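Local structure of glyoxalase-like domain protein (Staphylococcus aureus, 3P8A) at residues F25-H30 / Y69-D74; K108-H113 / K163-I168; G133-E138 / L151-N156. The protein is of unknown function but carries a glyoxalase-like domain of the VOC (vicinal oxygen chelate) type, which probably holds a ligand pocket. All coordinates share one frame; numbering follows the deposited sequence.

Contact 1. Residues F25-H30 / Y69-D74; sequences FDHIIH and YIELLD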
loop_
_atom_site.group_PDB
_atom_site.type_symbol
_atom_site.label_atom_id
_atom_site.label_comp_id
_atom_site.label_asym_id
_atom_site.label_seq_id
_atom_site.Cartn_x
_atom_site.Cartn_y
_atom_site.Cartn_z
ATOM N N PHE A 25 -5.096 -1.849 -7.584
ATOM C CA PHE A 25 -4.565 -1.907 -6.220
ATOM C C PHE A 25 -3.597 -3.103 -6.117
ATOM O O PHE A 25 -3.944 -4.198 -6.545
ATOM C CB PHE A 25 -5.742 -2.073 -5.222
ATOM C CG PHE A 25 -5.307 -2.249 -3.793
ATOM C CD1 PHE A 25 -4.946 -1.153 -3.022
ATOM C CD2 PHE A 25 -5.232 -3.512 -3.223
ATOM C CE1 PHE A 25 -4.510 -1.324 -1.715
ATOM C CE2 PHE A 25 -4.792 -3.677 -1.912
ATOM C CZ PHE A 25 -4.448 -2.584 -1.167
ATOM N N ASP A 26 -2.379 -2.886 -5.585
ATOM C CA ASP A 26 -1.448 -3.994 -5.408
ATOM C C ASP A 26 -1.378 -4.459 -3.969
ATOM O O ASP A 26 -1.643 -5.623 -3.683
ATOM C CB ASP A 26 -0.045 -3.663 -5.934
ATOM C CG ASP A 26 0.766 -4.924 -6.161
ATOM O OD1 ASP A 26 0.429 -5.688 -7.100
ATOM O OD2 ASP A 26 1.734 -5.147 -5.406
ATOM N N HIS A 27 -0.975 -3.570 -3.064
ATOM C CA HIS A 27 -0.847 -3.960 -1.677
ATOM C C HIS A 27 -0.954 -2.770 -0.741
ATOM O O HIS A 27 -0.907 -1.627 -1.190
ATOM C CB HIS A 27 0.450 -4.794 -1.436
ATOM C CG HIS A 27 1.745 -4.101 -1.742
ATOM N ND1 HIS A 27 2.284 -4.100 -3.014
ATOM C CD2 HIS A 27 2.598 -3.462 -0.912
ATOM C CE1 HIS A 27 3.439 -3.476 -2.915
ATOM N NE2 HIS A 27 3.649 -3.042 -1.677
ATOM N N ILE A 28 -1.204 -3.054 0.546
ATOM C CA ILE A 28 -1.237 -2.070 1.605
ATOM C C ILE A 28 -0.096 -2.424 2.553
ATOM O O ILE A 28 0.148 -3.601 2.800
ATOM C CB ILE A 28 -2.631 -1.956 2.321
ATOM C CG1 ILE A 28 -2.627 -0.816 3.359
ATOM C CG2 ILE A 28 -3.141 -3.295 2.906
ATOM C CD1 ILE A 28 -4.027 -0.280 3.705
ATOM N N ILE A 29 0.607 -1.423 3.059
ATOM C CA ILE A 29 1.729 -1.633 3.972
ATOM C C ILE A 29 1.326 -1.358 5.374
ATOM O O ILE A 29 0.856 -0.258 5.684
ATOM C CB ILE A 29 2.971 -0.791 3.578
ATOM C CG1 ILE A 29 3.401 -1.097 2.133
ATOM C CG2 ILE A 29 4.151 -1.013 4.552
ATOM C CD1 ILE A 29 3.582 0.112 1.354
ATOM N N HIS A 30 1.589 -2.338 6.244
ATOM C CA HIS A 30 1.360 -2.228 7.671
ATOM C C HIS A 30 2.700 -2.389 8.417
ATOM O O HIS A 30 3.283 -3.480 8.401
ATOM C CB HIS A 30 0.305 -3.252 8.124
ATOM C CG HIS A 30 -0.088 -3.168 9.577
ATOM N ND1 HIS A 30 -1.014 -4.051 10.120
ATOM C CD2 HIS A 30 0.336 -2.326 10.553
ATOM C CE1 HIS A 30 -1.128 -3.712 11.397
ATOM N NE2 HIS A 30 -0.330 -2.679 11.706
ATOM N N TYR A 69 -2.391 -8.039 -1.858
ATOM C CA TYR A 69 -1.978 -8.580 -0.573
ATOM C C TYR A 69 -1.775 -7.523 0.473
ATOM O O TYR A 69 -1.836 -6.333 0.188
ATOM C CB TYR A 69 -0.690 -9.431 -0.728
ATOM C CG TYR A 69 0.519 -8.701 -1.267
ATOM C CD1 TYR A 69 1.547 -8.298 -0.418
ATOM C CD2 TYR A 69 0.664 -8.458 -2.635
ATOM C CE1 TYR A 69 2.676 -7.641 -0.912
ATOM C CE2 TYR A 69 1.794 -7.810 -3.140
ATOM C CZ TYR A 69 2.790 -7.393 -2.273
ATOM O OH TYR A 69 3.901 -6.757 -2.760
ATOM N N ILE A 70 -1.522 -7.981 1.695
ATOM C CA ILE A 70 -1.166 -7.143 2.824
ATOM C C ILE A 70 0.322 -7.365 3.032
ATOM O O ILE A 70 0.755 -8.513 3.202
ATOM C CB ILE A 70 -1.963 -7.511 4.108
ATOM C CG1 ILE A 70 -3.495 -7.412 3.860
ATOM C CG2 ILE A 70 -1.527 -6.586 5.261
ATOM C CD1 ILE A 70 -4.372 -8.235 4.853
ATOM N N GLU A 71 1.098 -6.275 3.032
ATOM C CA GLU A 71 2.510 -6.340 3.315
ATOM C C GLU A 71 2.727 -5.881 4.739
ATOM O O GLU A 71 2.483 -4.723 5.064
ATOM C CB GLU A 71 3.348 -5.521 2.321
ATOM C CG GLU A 71 4.843 -5.748 2.517
ATOM C CD GLU A 71 5.775 -4.782 1.815
ATOM O OE1 GLU A 71 5.306 -3.699 1.400
ATOM O OE2 GLU A 71 6.990 -5.075 1.745
ATOM N N LEU A 72 3.151 -6.803 5.606
ATOM C CA LEU A 72 3.488 -6.455 6.985
ATOM C C LEU A 72 4.968 -6.178 6.926
ATOM O O LEU A 72 5.698 -6.976 6.370
ATOM C CB LEU A 72 3.188 -7.594 7.956
ATOM C CG LEU A 72 1.787 -8.162 7.984
ATOM C CD1 LEU A 72 1.636 -8.995 9.180
ATOM C CD2 LEU A 72 0.690 -7.057 7.963
ATOM N N LEU A 73 5.398 -5.040 7.411
ATOM C CA LEU A 73 6.771 -4.590 7.263
ATOM C C LEU A 73 7.407 -4.248 8.580
ATOM O O LEU A 73 6.761 -3.658 9.436
ATOM C CB LEU A 73 6.780 -3.366 6.277
ATOM C CG LEU A 73 8.150 -2.782 5.810
ATOM C CD1 LEU A 73 8.890 -3.757 4.851
ATOM C CD2 LEU A 73 7.966 -1.432 5.137
ATOM N N ASP A 74 8.701 -4.619 8.753
ATOM C CA ASP A 74 9.469 -4.265 9.945
ATOM C C ASP A 74 10.922 -3.926 9.559
ATOM O O ASP A 74 11.336 -4.191 8.444
ATOM C CB ASP A 74 9.416 -5.391 10.983
ATOM C CG ASP A 74 9.858 -5.066 12.421
ATOM O OD1 ASP A 74 10.062 -3.854 12.741
ATOM O OD2 ASP A 74 9.895 -5.996 13.244
HETATM O O HOH W 1 5.892 -2.117 -0.715
#

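Contact 2. Residues K108-H113 / K163-I168; sequences KNICLH and KPPFFI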
loop_
_atom_site.group_PDB
_atom_site.type_symbol
_atom_site.label_atom_id
_atom_site.label_comp_id
_atom_site.label_asym_id
_atom_site.label_seq_id
_atom_site.Cartn_x
_atom_site.Cartn_y
_atom_site.Cartn_z
ATOM N N LYS A 108 0.933 2.275 6.512
ATOM C CA LYS A 108 1.861 3.318 6.058
ATOM C C LYS A 108 1.484 3.920 4.706
ATOM O O LYS A 108 1.609 5.144 4.513
ATOM C CB LYS A 108 3.300 2.782 5.986
ATOM C CG LYS A 108 3.901 2.352 7.344
ATOM C CD LYS A 108 4.256 3.533 8.276
ATOM C CE LYS A 108 3.284 3.696 9.428
ATOM N NZ LYS A 108 3.449 5.043 10.091
ATOM N N ASN A 109 1.076 3.059 3.762
ATOM C CA ASN A 109 0.740 3.479 2.408
ATOM C C ASN A 109 0.070 2.365 1.643
ATOM O O ASN A 109 -0.066 1.242 2.139
ATOM C CB ASN A 109 2.034 3.898 1.641
ATOM C CG ASN A 109 1.817 5.028 0.657
ATOM O OD1 ASN A 109 0.691 5.312 0.205
ATOM N ND2 ASN A 109 2.881 5.705 0.323
ATOM N N ILE A 110 -0.345 2.682 0.408
ATOM C CA ILE A 110 -0.890 1.711 -0.545
ATOM C C ILE A 110 -0.022 1.802 -1.788
ATOM O O ILE A 110 0.593 2.840 -2.066
ATOM C CB ILE A 110 -2.396 1.916 -0.838
ATOM C CG1 ILE A 110 -2.680 3.368 -1.353
ATOM C CG2 ILE A 110 -3.238 1.565 0.414
ATOM C CD1 ILE A 110 -4.055 3.520 -2.036
ATOM N N CYS A 111 -0.006 0.734 -2.543
ATOM C CA CYS A 111 0.804 0.611 -3.724
ATOM C C CYS A 111 -0.108 0.187 -4.850
ATOM O O CYS A 111 -0.916 -0.725 -4.691
ATOM C CB CYS A 111 1.907 -0.416 -3.470
ATOM S SG CYS A 111 2.976 -0.749 -4.894
ATOM N N LEU A 112 0.032 0.860 -5.993
ATOM C CA LEU A 112 -0.775 0.584 -7.156
ATOM C C LEU A 112 0.066 -0.098 -8.243
ATOM O O LEU A 112 1.162 0.351 -8.570
ATOM C CB LEU A 112 -1.427 1.891 -7.685
ATOM C CG LEU A 112 -2.268 2.738 -6.691
ATOM C CD1 LEU A 112 -2.771 4.020 -7.365
ATOM C CD2 LEU A 112 -3.477 1.941 -6.133
ATOM N N HIS A 113 -0.478 -1.177 -8.797
ATOM C CA HIS A 113 0.113 -2.015 -9.830
ATOM C C HIS A 113 -0.020 -1.400 -11.253
ATOM O O HIS A 113 -1.104 -0.943 -11.615
ATOM C CB HIS A 113 -0.586 -3.394 -9.766
ATOM C CG HIS A 113 -0.341 -4.262 -10.955
ATOM N ND1 HIS A 113 0.722 -5.138 -10.992
ATOM C CD2 HIS A 113 -1.011 -4.334 -12.128
ATOM C CE1 HIS A 113 0.675 -5.713 -12.186
ATOM N NE2 HIS A 113 -0.346 -5.252 -12.909
ATOM N N LYS A 163 0.620 10.409 2.746
ATOM C CA LYS A 163 1.759 9.998 1.931
ATOM C C LYS A 163 1.204 9.495 0.608
ATOM O O LYS A 163 0.294 8.654 0.621
ATOM C CB LYS A 163 2.593 8.897 2.609
ATOM C CG LYS A 163 3.925 8.658 1.907
ATOM C CD LYS A 163 4.966 9.630 2.382
ATOM C CE LYS A 163 6.326 9.265 1.854
ATOM N NZ LYS A 163 7.345 10.163 2.460
ATOM N N PRO A 164 1.679 10.046 -0.541
ATOM C CA PRO A 164 1.129 9.612 -1.824
ATOM C C PRO A 164 1.305 8.122 -2.083
ATOM O O PRO A 164 2.412 7.598 -1.918
ATOM C CB PRO A 164 1.950 10.425 -2.857
ATOM C CG PRO A 164 2.396 11.638 -2.109
ATOM C CD PRO A 164 2.719 11.084 -0.738
ATOM N N PRO A 165 0.248 7.447 -2.569
ATOM C CA PRO A 165 0.408 6.052 -3.017
ATOM C C PRO A 165 1.508 5.993 -4.087
ATOM O O PRO A 165 1.744 6.981 -4.797
ATOM C CB PRO A 165 -0.951 5.726 -3.648
ATOM C CG PRO A 165 -1.900 6.638 -2.973
ATOM C CD PRO A 165 -1.137 7.918 -2.791
ATOM N N PHE A 166 2.201 4.856 -4.174
ATOM C CA PHE A 166 3.308 4.686 -5.105
ATOM C C PHE A 166 3.012 3.560 -6.080
ATOM O O PHE A 166 1.998 2.876 -5.935
ATOM C CB PHE A 166 4.647 4.515 -4.364
ATOM C CG PHE A 166 4.738 3.287 -3.494
ATOM C CD1 PHE A 166 4.223 3.291 -2.204
ATOM C CD2 PHE A 166 5.377 2.138 -3.947
ATOM C CE1 PHE A 166 4.323 2.159 -1.397
ATOM C CE2 PHE A 166 5.487 1.013 -3.132
ATOM C CZ PHE A 166 4.969 1.033 -1.860
ATOM N N PHE A 167 3.851 3.430 -7.118
ATOM C CA PHE A 167 3.606 2.492 -8.207
ATOM C C PHE A 167 4.587 1.343 -8.212
ATOM O O PHE A 167 5.744 1.518 -7.851
ATOM C CB PHE A 167 3.710 3.241 -9.559
ATOM C CG PHE A 167 2.799 4.444 -9.704
ATOM C CD1 PHE A 167 1.526 4.311 -10.244
ATOM C CD2 PHE A 167 3.245 5.720 -9.367
ATOM C CE1 PHE A 167 0.688 5.426 -10.393
ATOM C CE2 PHE A 167 2.404 6.828 -9.502
ATOM C CZ PHE A 167 1.139 6.674 -10.054
ATOM N N ILE A 168 4.126 0.190 -8.672
ATOM C CA ILE A 168 4.925 -1.004 -8.789
ATOM C C ILE A 168 4.740 -1.653 -10.159
ATOM O O ILE A 168 3.626 -1.778 -10.661
ATOM C CB ILE A 168 4.658 -2.040 -7.631
ATOM C CG1 ILE A 168 5.750 -3.155 -7.594
ATOM C CG2 ILE A 168 3.219 -2.651 -7.687
ATOM C CD1 ILE A 168 5.827 -3.910 -6.200
#

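Contact 3. Residues G133-E138 / L151-N156; sequences GPIQME and LLYIMN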
loop_
_atom_site.group_PDB
_atom_site.type_symbol
_atom_site.label_atom_id
_atom_site.label_comp_id
_atom_site.label_asym_id
_atom_site.label_seq_id
_atom_site.Cartn_x
_atom_site.Cartn_y
_atom_site.Cartn_z
ATOM N N GLY A 133 12.433 7.852 -9.387
ATOM C CA GLY A 133 12.486 6.526 -9.973
ATOM C C GLY A 133 12.311 6.468 -11.476
ATOM O O GLY A 133 12.328 7.505 -12.132
ATOM N N PRO A 134 12.129 5.265 -12.059
ATOM C CA PRO A 134 11.973 3.952 -11.396
ATOM C C PRO A 134 13.169 3.465 -10.591
ATOM O O PRO A 134 14.320 3.582 -11.033
ATOM C CB PRO A 134 11.606 3.005 -12.544
ATOM C CG PRO A 134 11.120 3.901 -13.643
ATOM C CD PRO A 134 11.930 5.149 -13.512
ATOM N N ILE A 135 12.875 2.966 -9.373
ATOM C CA ILE A 135 13.835 2.415 -8.420
ATOM C C ILE A 135 13.807 0.892 -8.576
ATOM O O ILE A 135 12.769 0.277 -8.317
ATOM C CB ILE A 135 13.494 2.836 -6.959
ATOM C CG1 ILE A 135 13.438 4.386 -6.760
ATOM C CG2 ILE A 135 14.412 2.148 -5.932
ATOM C CD1 ILE A 135 14.772 5.145 -6.867
ATOM N N GLN A 136 14.949 0.284 -8.957
ATOM C CA GLN A 136 15.062 -1.178 -9.071
ATOM C C GLN A 136 15.094 -1.817 -7.672
ATOM O O GLN A 136 15.781 -1.330 -6.769
ATOM C CB GLN A 136 16.291 -1.575 -9.902
ATOM C CG GLN A 136 15.951 -2.045 -11.333
ATOM C CD GLN A 136 15.166 -3.346 -11.429
ATOM O OE1 GLN A 136 15.240 -4.242 -10.572
ATOM N NE2 GLN A 136 14.417 -3.489 -12.508
HETATM N N MSE A 137 14.284 -2.870 -7.476
HETATM C CA MSE A 137 14.134 -3.518 -6.176
HETATM C C MSE A 137 14.187 -5.031 -6.307
HETATM O O MSE A 137 13.781 -5.589 -7.329
HETATM C CB MSE A 137 12.758 -3.168 -5.584
HETATM C CG MSE A 137 12.553 -1.706 -5.222
HETATM SE SE MSE A 137 13.425 -1.143 -3.556
HETATM C CE MSE A 137 12.575 -2.359 -2.295
ATOM N N GLU A 138 14.604 -5.700 -5.231
ATOM C CA GLU A 138 14.642 -7.151 -5.173
ATOM C C GLU A 138 14.615 -7.646 -3.737
ATOM O O GLU A 138 14.918 -6.905 -2.805
ATOM C CB GLU A 138 15.878 -7.743 -5.901
ATOM C CG GLU A 138 17.218 -7.417 -5.254
ATOM C CD GLU A 138 18.402 -8.241 -5.733
ATOM O OE1 GLU A 138 19.314 -8.493 -4.910
ATOM O OE2 GLU A 138 18.433 -8.620 -6.928
ATOM N N LEU A 151 9.857 0.424 -8.529
ATOM C CA LEU A 151 8.956 1.347 -7.846
ATOM C C LEU A 151 9.114 2.753 -8.433
ATOM O O LEU A 151 10.197 3.120 -8.880
ATOM C CB LEU A 151 9.225 1.388 -6.336
ATOM C CG LEU A 151 9.073 0.067 -5.572
ATOM C CD1 LEU A 151 9.351 0.275 -4.125
ATOM C CD2 LEU A 151 7.680 -0.518 -5.724
ATOM N N LEU A 152 8.040 3.532 -8.434
ATOM C CA LEU A 152 8.054 4.921 -8.890
ATOM C C LEU A 152 7.276 5.696 -7.841
ATOM O O LEU A 152 6.209 5.252 -7.400
ATOM C CB LEU A 152 7.416 5.061 -10.274
ATOM C CG LEU A 152 7.352 6.478 -10.886
ATOM C CD1 LEU A 152 8.716 6.935 -11.395
ATOM C CD2 LEU A 152 6.323 6.516 -11.982
ATOM N N TYR A 153 7.852 6.799 -7.383
ATOM C CA TYR A 153 7.247 7.617 -6.352
ATOM C C TYR A 153 6.874 8.980 -6.849
ATOM O O TYR A 153 7.576 9.543 -7.695
ATOM C CB TYR A 153 8.211 7.791 -5.199
ATOM C CG TYR A 153 8.564 6.493 -4.507
ATOM C CD1 TYR A 153 7.745 5.967 -3.514
ATOM C CD2 TYR A 153 9.768 5.846 -4.769
ATOM C CE1 TYR A 153 8.072 4.788 -2.853
ATOM C CE2 TYR A 153 10.128 4.686 -4.080
ATOM C CZ TYR A 153 9.263 4.151 -3.138
ATOM O OH TYR A 153 9.606 3.041 -2.428
ATOM N N ILE A 154 5.820 9.545 -6.264
ATOM C CA ILE A 154 5.423 10.920 -6.532
ATOM C C ILE A 154 6.108 11.799 -5.494
ATOM O O ILE A 154 6.060 11.503 -4.305
ATOM C CB ILE A 154 3.886 11.070 -6.502
ATOM C CG1 ILE A 154 3.258 10.339 -7.707
ATOM C CG2 ILE A 154 3.474 12.566 -6.456
ATOM C CD1 ILE A 154 1.780 10.118 -7.582
HETATM N N MSE A 155 6.759 12.881 -5.941
HETATM C CA MSE A 155 7.371 13.831 -5.023
HETATM C C MSE A 155 6.633 15.188 -5.092
HETATM O O MSE A 155 6.968 16.065 -5.900
HETATM C CB MSE A 155 8.869 13.963 -5.278
HETATM C CG MSE A 155 9.619 14.370 -4.049
HETATM SE SE MSE A 155 10.971 15.628 -4.525
HETATM C CE MSE A 155 9.865 17.243 -4.343
ATOM N N ASN A 156 5.595 15.328 -4.271
ATOM C CA ASN A 156 4.792 16.542 -4.229
ATOM C C ASN A 156 5.561 17.704 -3.597
ATOM O O ASN A 156 6.015 17.588 -2.455
ATOM C CB ASN A 156 3.455 16.291 -3.525
ATOM C CG ASN A 156 2.434 17.401 -3.653
ATOM O OD1 ASN A 156 1.472 17.465 -2.888
ATOM N ND2 ASN A 156 2.602 18.292 -4.617
#

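Contact 1. Residues F25-H30 / Y69-D74
His27 and Tyr69 form the dense end of this pair of parallel strands. Both start with CG lodged between the backbone N and the carbonyl carbon (chi1 61° and 60°), which raises the two rings side by side from one face of the sheet. The ring planes are nearly parallel but slid so far that they barely overlap. One face of the tyrosine is covered by the methylene before the imidazole: His27 CB stands 3.5 Å from the Tyr69 ring centroid in a CH-pi contact, and the Tyr69 hydroxyl in turn lies over one face of the imidazole. The imidazole's rotation is fixed in its own plane, where His27 ND1 donates to the anti lone pair of Asp26 OD2 at 2.7 Å. Asp26 and His27 both face Cys111 in a classic beta bulge.

Beneath, the ladder is slack at Ile28 N to Tyr69 O, a weak bond of 3.4 Å, and firm beyond it, where Glu71 N to Ile28 O and His30 N to Glu71 O are both 2.8 Å. On the opposite face, Leu72 CD2 packs on His30 CB at 3.8 Å, and the His30 ring is tied down by Tyr268 and Arg264.

Past the His27 ring the direct packing ends, and a water and a bound glycerol take over. The water lies 2.6 Å from His27 NE2 and donates to Glu71 OE1, bridging two groups that do not bond directly. Glu71 OE2 is held by Asn60 and also meets the glycerol, which reaches the Tyr69 hydroxyl as well. Parallel pairing of the first and fourth strands of a four-strand unit is the pattern of the VOC fold, and here its polar side chains turn toward what is probably a ligand pocket.

Contact 2. Residues K108-H113 / K163-I168
Cys111 and Phe166 meet on one face of the sheet, with Ile168 closing round the sulfur. Cys111 CB lies over a face of the Phe166 ring, 4.0 Å from its centroid and offset toward the rim, a CH-pi contact. The sulfur approaches the same ring obliquely, with SG 3.5 Å from Phe166 CE2. Because SG is anti to the backbone N (chi1 177°), it also reaches along the neighbouring strand to Ile168, where SG to CG2 is 3.4 Å. The sulfur thus lies between the Phe166 ring and the CG2 methyl of Ile168. The ring is turned up beside the cysteine by a chi1 of 63°, with CG between the backbone N and carbonyl carbon, and Asn109 lies at its edge.

On the other face, Ile110 and Pro165 run alongside each other, Ile110 CG1 being 3.7 Å from Pro165 CB, and Leu112 borders the same proline more loosely.

The next layer is the parallel backbone ladder. Phe166 N reaches Ile110 O only weakly, at 3.3 Å; Leu112 N to Phe166 O, at 2.8 Å and nearly straight (173°), is much firmer, and Ile168 N follows to Leu112 O. Pro164 and Pro165 have no N-H to give, and regular pairing starts at Phe166.

Further out, Ile29 of the adjoining strand and Tyr153 and Leu151 from the other flank enclose Phe166 and Ile168. Trp208 and Phe212 of helix 201-212 cover Pro165. The two lysine amines are led off, Lys163 to Gly91 O and Lys108 to a salt bridge with Glu101. From the adjoining strand the His27 ring, itself hydrogen-bonded to Asp26, also stands against the sulfur, its CE1 3.4 Å from Cys111 SG; the buried thiol therefore has mixed surroundings of aromatic ring, methyl and imidazole.

Contact 3. Residues G133-E138 / L151-N156
Ile135 and Leu151 exchange both of their backbone hydrogen bonds, making an antiparallel hydrogen-bonded pair. Ile135 N gives to Leu151 O at 2.7 Å, nearly straight (170°) and in the carbonyl plane. The return bond, Leu151 N to Ile135 O, is 2.9 Å long, and its donor is tilted from that plane. Leu151 O takes a second, softer contact from Pro134 CA at 3.2 Å.

These residues belong to the beta hairpin of strands 130-139 and 147-155, whose first arm is an edge strand of the sheet within the chain. Met137 with Trp149 keeps the register, while beyond Gly133 Tyr153 bonds to Val132, one residue out of step. Within this arm, Gly133 has a positive phi (115°), which turns its bare CA toward the other strand; the peptide that follows, to Pro134, is cis.

Apolar contacts fall on both faces. On one, selenomethionine Met137 crosses Leu151, CG lying 3.9 Å from Leu151 CD1, its chain bent at chi2 and chi3. Ile135 CG1 comes to the edge of the Tyr153 ring, 4.3 Å from CE2; the hydroxyl of that tyrosine bonds to Phe94 N. On the opposite face, Leu152 bends back so that its CD1 touches Gly133 C at 3.6 Å and, less closely, the ring of Pro134. Ile117 and Val120 of helix 117-125 cover Leu152 there.

Overall arrangement
All three contacts lie in one eight-strand mixed sheet. Contacts 1 and 2, centres about 10 Å apart, join through strands 24-31 and 106-113, with Asp26 N 2.8 Å from Cys111 O and Ile29 CD1 packed on the Phe166 ring. Contact 3 is nested in the chain loop that contact 2 closes, and the two abut where Phe167 N lies 3.0 Å from Leu152 O. Contacts 1 and 3, about 16 Å apart between centres, do not touch. Glycerol, probably from the crystallisation liquor, marks a likely pocket: Glu71 of contact 1 is about 3 Å from one, while Ile168 of contact 2 and Met137 of contact 3 each come within about 5 Å of glycerol.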